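DUF4875 domain-containing protein (Desulfovibrio piger, PDB 4LG3) is of unknown function, a member of the DUF4875 family that belongs to the CamS-like clan. Local coordinates at residues Y27-V32 / R65-E70; A58-A63 / V76-D81. One frame throughout, in Å; residues are numbered along the deposited sequence.

Interaction 1 (Y27-V32 / R65-E70). With SO4 (sulfate ion), chain D.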
loop_
_atom_site.group_PDB
_atom_site.type_symbol
_atom_site.label_atom_id
_atom_site.label_comp_id
_atom_site.label_asym_id
_atom_site.label_seq_id
_atom_site.Cartn_x
_atom_site.Cartn_y
_atom_site.Cartn_z
ATOM N N TYR A 27 9.326 -8.137 10.894
ATOM C CA TYR A 27 8.027 -8.634 10.467
ATOM C C TYR A 27 7.528 -7.729 9.383
ATOM O O TYR A 27 7.385 -6.525 9.597
ATOM C CB TYR A 27 7.069 -8.740 11.638
ATOM C CG TYR A 27 5.956 -9.742 11.423
ATOM C CD1 TYR A 27 6.198 -11.113 11.495
ATOM C CD2 TYR A 27 4.650 -9.325 11.222
ATOM C CE1 TYR A 27 5.167 -12.040 11.322
ATOM C CE2 TYR A 27 3.616 -10.239 11.058
ATOM C CZ TYR A 27 3.874 -11.597 11.123
ATOM O OH TYR A 27 2.833 -12.492 10.994
ATOM N N ASN A 28 7.346 -8.281 8.177
ATOM C CA ASN A 28 6.900 -7.496 7.014
ATOM C C ASN A 28 5.451 -7.777 6.756
ATOM O O ASN A 28 5.034 -8.943 6.712
ATOM C CB ASN A 28 7.751 -7.768 5.779
ATOM C CG ASN A 28 9.222 -7.566 6.022
ATOM O OD1 ASN A 28 9.660 -6.496 6.419
ATOM N ND2 ASN A 28 10.009 -8.609 5.816
ATOM N N VAL A 29 4.657 -6.695 6.644
ATOM C CA VAL A 29 3.212 -6.817 6.465
ATOM C C VAL A 29 2.710 -5.908 5.354
ATOM O O VAL A 29 3.083 -4.734 5.279
ATOM C CB VAL A 29 2.448 -6.517 7.815
ATOM C CG1 VAL A 29 0.951 -6.778 7.668
ATOM C CG2 VAL A 29 3.010 -7.329 8.980
ATOM N N ARG A 30 1.796 -6.449 4.536
ATOM C CA ARG A 30 1.047 -5.713 3.503
ATOM C C ARG A 30 -0.370 -5.602 3.988
ATOM O O ARG A 30 -0.965 -6.604 4.402
ATOM C CB ARG A 30 1.104 -6.393 2.142
ATOM C CG ARG A 30 2.511 -6.614 1.603
ATOM C CD ARG A 30 2.445 -6.870 0.111
ATOM N NE ARG A 30 2.319 -5.617 -0.647
ATOM C CZ ARG A 30 3.327 -5.006 -1.260
ATOM N NH1 ARG A 30 4.542 -5.536 -1.244
ATOM N NH2 ARG A 30 3.120 -3.881 -1.927
ATOM N N ILE A 31 -0.912 -4.382 3.986
ATOM C CA ILE A 31 -2.269 -4.138 4.449
ATOM C C ILE A 31 -3.055 -3.449 3.346
ATOM O O ILE A 31 -2.466 -2.924 2.394
ATOM C CB ILE A 31 -2.299 -3.340 5.805
ATOM C CG1 ILE A 31 -1.668 -1.948 5.690
ATOM C CG2 ILE A 31 -1.701 -4.180 6.982
ATOM C CD1 ILE A 31 -2.058 -0.947 6.813
ATOM N N VAL A 32 -4.392 -3.470 3.464
ATOM C CA VAL A 32 -5.320 -2.765 2.565
ATOM C C VAL A 32 -6.375 -2.068 3.430
ATOM O O VAL A 32 -6.672 -2.541 4.538
ATOM C CB VAL A 32 -6.010 -3.645 1.462
ATOM C CG1 VAL A 32 -5.019 -4.146 0.420
ATOM C CG2 VAL A 32 -6.827 -4.796 2.063
ATOM N N ARG A 65 2.904 -0.296 14.998
ATOM C CA ARG A 65 2.828 -0.359 16.452
ATOM C C ARG A 65 2.110 -1.614 16.920
ATOM O O ARG A 65 2.601 -2.276 17.837
ATOM C CB ARG A 65 2.122 0.870 16.995
ATOM C CG ARG A 65 2.911 2.138 16.788
ATOM C CD ARG A 65 2.351 3.186 17.715
ATOM N NE ARG A 65 2.737 4.543 17.339
ATOM C CZ ARG A 65 3.817 5.155 17.793
ATOM N NH1 ARG A 65 4.645 4.526 18.616
ATOM N NH2 ARG A 65 4.082 6.395 17.428
ATOM N N TYR A 66 1.015 -1.982 16.246
ATOM C CA TYR A 66 0.232 -3.187 16.534
ATOM C C TYR A 66 1.071 -4.454 16.338
ATOM O O TYR A 66 1.169 -5.254 17.256
ATOM C CB TYR A 66 -1.070 -3.265 15.680
ATOM C CG TYR A 66 -1.714 -4.648 15.713
ATOM C CD1 TYR A 66 -2.271 -5.156 16.894
ATOM C CD2 TYR A 66 -1.669 -5.487 14.598
ATOM C CE1 TYR A 66 -2.765 -6.462 16.957
ATOM C CE2 TYR A 66 -2.165 -6.787 14.650
ATOM C CZ TYR A 66 -2.702 -7.274 15.833
ATOM O OH TYR A 66 -3.186 -8.557 15.867
ATOM N N TYR A 67 1.694 -4.616 15.174
ATOM C CA TYR A 67 2.470 -5.795 14.846
ATOM C C TYR A 67 3.725 -5.932 15.683
ATOM O O TYR A 67 4.093 -7.063 16.000
ATOM C CB TYR A 67 2.784 -5.854 13.343
ATOM C CG TYR A 67 1.595 -6.343 12.549
ATOM C CD1 TYR A 67 1.221 -7.687 12.570
ATOM C CD2 TYR A 67 0.807 -5.456 11.823
ATOM C CE1 TYR A 67 0.114 -8.138 11.856
ATOM C CE2 TYR A 67 -0.332 -5.889 11.144
ATOM C CZ TYR A 67 -0.652 -7.236 11.137
ATOM O OH TYR A 67 -1.704 -7.684 10.389
ATOM N N ALA A 68 4.362 -4.818 16.069
ATOM C CA ALA A 68 5.558 -4.840 16.918
ATOM C C ALA A 68 5.206 -5.478 18.282
ATOM O O ALA A 68 5.893 -6.386 18.736
ATOM C CB ALA A 68 6.103 -3.428 17.085
ATOM N N GLN A 69 4.074 -5.066 18.850
ATOM C CA GLN A 69 3.524 -5.546 20.104
ATOM C C GLN A 69 3.042 -7.016 19.988
ATOM O O GLN A 69 3.433 -7.847 20.798
ATOM C CB GLN A 69 2.361 -4.609 20.514
ATOM C CG GLN A 69 1.439 -5.075 21.664
ATOM C CD GLN A 69 1.755 -4.455 23.002
ATOM O OE1 GLN A 69 2.018 -3.245 23.123
ATOM N NE2 GLN A 69 1.697 -5.282 24.044
ATOM N N GLU A 70 2.222 -7.320 18.984
ATOM C CA GLU A 70 1.605 -8.620 18.794
ATOM C C GLU A 70 2.602 -9.705 18.400
ATOM O O GLU A 70 2.519 -10.802 18.946
ATOM C CB GLU A 70 0.469 -8.518 17.765
ATOM C CG GLU A 70 -0.128 -9.846 17.311
ATOM C CD GLU A 70 -0.660 -10.792 18.381
ATOM O OE1 GLU A 70 -1.379 -10.332 19.301
ATOM O OE2 GLU A 70 -0.409 -12.011 18.255
HETATM S S SO4 D . 7.691 5.635 19.709
HETATM O O1 SO4 D . 6.548 5.798 20.619
HETATM O O2 SO4 D . 8.089 4.225 19.712
HETATM O O3 SO4 D . 7.312 6.099 18.359
HETATM O O4 SO4 D . 8.815 6.444 20.185
#
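Tyr67 extends from helix 53-71 toward strand 26-36 and lays its ring on the side chain of Val29, the two side chains running at about a right angle to each other. Val29 CG2 lies over the centre of one ring face in a CH-pi contact, 3.9 Å from the centroid of the Tyr67 ring and only 7° off its normal. The other methyl serves the phenol end: with CG1 anti to the backbone N (chi1 -174°), Val29 CG1 comes to 3.8 Å from Tyr67 CE2. Tyr66 CD2 lies over the opposite face, so the Tyr67 ring is clamped on both sides. Tyr27 meets the same ring obliquely, Tyr27 CE2 to Tyr67 CD1 being 3.8 Å. The two ring planes are inclined by 27° but slid apart, with centroids 5.9 Å from each other, and barely overlap. Both phenol hydroxyls hydrogen-bond the carboxylate of Glu15 on strand 10-18, one to each oxygen, which ties the ring ends together. Farther off, Arg65 makes weak hydrogen bonds to a sulfate, probably from the crystallisation liquor, that Tyr98 and Trp113 also bind. The contact packs the C-terminal part of helix 53-71 against the mixed sheet, helix over sheet as in alpha/beta folds.

Interaction 2 (A58-A63 / V76-D81)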
loop_
_atom_site.group_PDB
_atom_site.type_symbol
_atom_site.label_atom_id
_atom_site.label_comp_id
_atom_site.label_asym_id
_atom_site.label_seq_id
_atom_site.Cartn_x
_atom_site.Cartn_y
_atom_site.Cartn_z
ATOM N N ALA A 58 -1.203 7.661 9.369
ATOM C CA ALA A 58 -1.702 7.200 10.671
ATOM C C ALA A 58 -2.065 5.718 10.642
ATOM O O ALA A 58 -1.900 5.046 11.656
ATOM C CB ALA A 58 -2.907 8.014 11.101
ATOM N N THR A 59 -2.521 5.206 9.477
ATOM C CA THR A 59 -2.911 3.809 9.290
ATOM C C THR A 59 -1.672 2.892 9.376
ATOM O O THR A 59 -1.699 1.894 10.109
ATOM C CB THR A 59 -3.672 3.659 7.958
ATOM O OG1 THR A 59 -4.796 4.527 7.995
ATOM C CG2 THR A 59 -4.174 2.226 7.702
ATOM N N VAL A 60 -0.589 3.249 8.660
ATOM C CA VAL A 60 0.634 2.450 8.642
ATOM C C VAL A 60 1.370 2.576 9.973
ATOM O O VAL A 60 1.922 1.576 10.436
ATOM C CB VAL A 60 1.569 2.679 7.401
ATOM C CG1 VAL A 60 0.915 2.134 6.117
ATOM C CG2 VAL A 60 1.975 4.146 7.242
ATOM N N ILE A 61 1.326 3.772 10.614
ATOM C CA ILE A 61 1.916 3.984 11.937
ATOM C C ILE A 61 1.238 3.043 12.934
ATOM O O ILE A 61 1.940 2.310 13.610
ATOM C CB ILE A 61 1.868 5.480 12.385
ATOM C CG1 ILE A 61 2.806 6.349 11.484
ATOM C CG2 ILE A 61 2.262 5.648 13.874
ATOM C CD1 ILE A 61 2.479 7.879 11.485
ATOM N N ALA A 62 -0.108 3.026 12.988
ATOM C CA ALA A 62 -0.908 2.197 13.905
ATOM C C ALA A 62 -0.717 0.717 13.642
ATOM O O ALA A 62 -0.653 -0.044 14.595
ATOM C CB ALA A 62 -2.381 2.545 13.790
ATOM N N ALA A 63 -0.620 0.300 12.358
ATOM C CA ALA A 63 -0.391 -1.091 12.008
ATOM C C ALA A 63 1.007 -1.519 12.482
ATOM O O ALA A 63 1.131 -2.577 13.100
ATOM C CB ALA A 63 -0.546 -1.280 10.512
ATOM N N VAL A 76 9.449 -3.731 12.229
ATOM C CA VAL A 76 8.198 -3.989 11.519
ATOM C C VAL A 76 8.093 -3.062 10.327
ATOM O O VAL A 76 8.167 -1.852 10.475
ATOM C CB VAL A 76 6.956 -3.867 12.444
ATOM C CG1 VAL A 76 5.661 -4.103 11.674
ATOM C CG2 VAL A 76 7.046 -4.825 13.619
ATOM N N SER A 77 7.893 -3.640 9.152
ATOM C CA SER A 77 7.664 -2.916 7.902
ATOM C C SER A 77 6.231 -3.089 7.479
ATOM O O SER A 77 5.741 -4.208 7.434
ATOM C CB SER A 77 8.603 -3.394 6.802
ATOM O OG SER A 77 9.845 -2.730 6.922
ATOM N N ILE A 78 5.537 -1.976 7.236
ATOM C CA ILE A 78 4.129 -1.978 6.791
ATOM C C ILE A 78 4.022 -1.309 5.408
ATOM O O ILE A 78 4.556 -0.231 5.207
ATOM C CB ILE A 78 3.154 -1.309 7.815
ATOM C CG1 ILE A 78 3.317 -1.861 9.250
ATOM C CG2 ILE A 78 1.694 -1.349 7.339
ATOM C CD1 ILE A 78 2.891 -3.282 9.519
ATOM N N THR A 79 3.331 -1.949 4.479
ATOM C CA THR A 79 3.033 -1.384 3.168
ATOM C C THR A 79 1.526 -1.389 3.010
ATOM O O THR A 79 0.899 -2.454 3.114
ATOM C CB THR A 79 3.718 -2.115 1.987
ATOM O OG1 THR A 79 5.121 -2.163 2.219
ATOM C CG2 THR A 79 3.456 -1.430 0.644
ATOM N N LEU A 80 0.946 -0.195 2.767
ATOM C CA LEU A 80 -0.468 -0.068 2.492
ATOM C C LEU A 80 -0.646 -0.053 0.978
ATOM O O LEU A 80 -0.122 0.834 0.304
ATOM C CB LEU A 80 -1.074 1.177 3.159
ATOM C CG LEU A 80 -2.523 1.542 2.823
ATOM C CD1 LEU A 80 -3.499 0.514 3.388
ATOM C CD2 LEU A 80 -2.847 2.931 3.338
ATOM N N ASP A 81 -1.377 -1.054 0.450
ATOM C CA ASP A 81 -1.674 -1.142 -0.984
ATOM C C ASP A 81 -3.044 -0.520 -1.303
ATOM O O ASP A 81 -3.904 -0.454 -0.433
ATOM C CB ASP A 81 -1.605 -2.592 -1.490
ATOM C CG ASP A 81 -0.216 -3.186 -1.453
ATOM O OD1 ASP A 81 0.729 -2.525 -1.951
ATOM O OD2 ASP A 81 -0.079 -4.339 -0.984
#
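Val60 CG1 is wedged between two residues of strand 75-81, lying 3.7 Å from Leu80 CB and 3.8 Å from Ile78 CG2. One helical turn on, Ala63 CB approaches the same Ile78 methyl, with Ala63 CB to Ile78 CG2 at 3.9 Å. Ile78 is thus the shared partner: CG2, anti to its own backbone N, takes up both helix side chains, while CG1 and CD1 run beside the helix backbone, Ile78 CG1 lying 3.9 Å from Val60 O and Ile78 CD1 3.9 Å from Ala63 C. The Val60 and Ile78 side chains pass each other heading opposite ways, while Leu80 lies crosswise to Val60. The small Ala63 is consistent with the close approach of the segment axes, 8.3 Å at an angle of 146°. Around this apolar first shell, Ala94 and Ala96 of strand 92-98 touch Val60, Val29 and Ile31 of strand 26-36 touch Ile78, and Leu56 and Leu93 touch Leu80. Backbone hydrogen bonds hold the strand in the sheet, Ile78 pairing with Ala96, and Ser77 and Thr79 with strand 26-36. Helix 53-71 joins parallel strands 26-36 and 75-81 and packs on their sheet, as in a beta-alpha-beta crossover, with short strand 42-44 inserted before the helix.

In the fold
The two contacts are centred about 7 Å apart and lie along one helix, 53-71, which covers one face of the mixed sheet. Interaction 2 uses its middle and interaction 1 its C-terminal end. Their strands, 26-36 and 75-81, are parallel neighbours, joined by a salt bridge from Arg30 NE to Asp81 OD2 of 2.7 Å and a probable hydrogen bond from Ile31 N to Thr79 O of 2.8 Å. Along the chain the segments alternate, 27-32, 58-63, 65-70 and 76-81, so strand, helix and strand follow one another and the contacts interlock. Together they fasten both strands of the crossover to the connecting helix, largely through buried side chains.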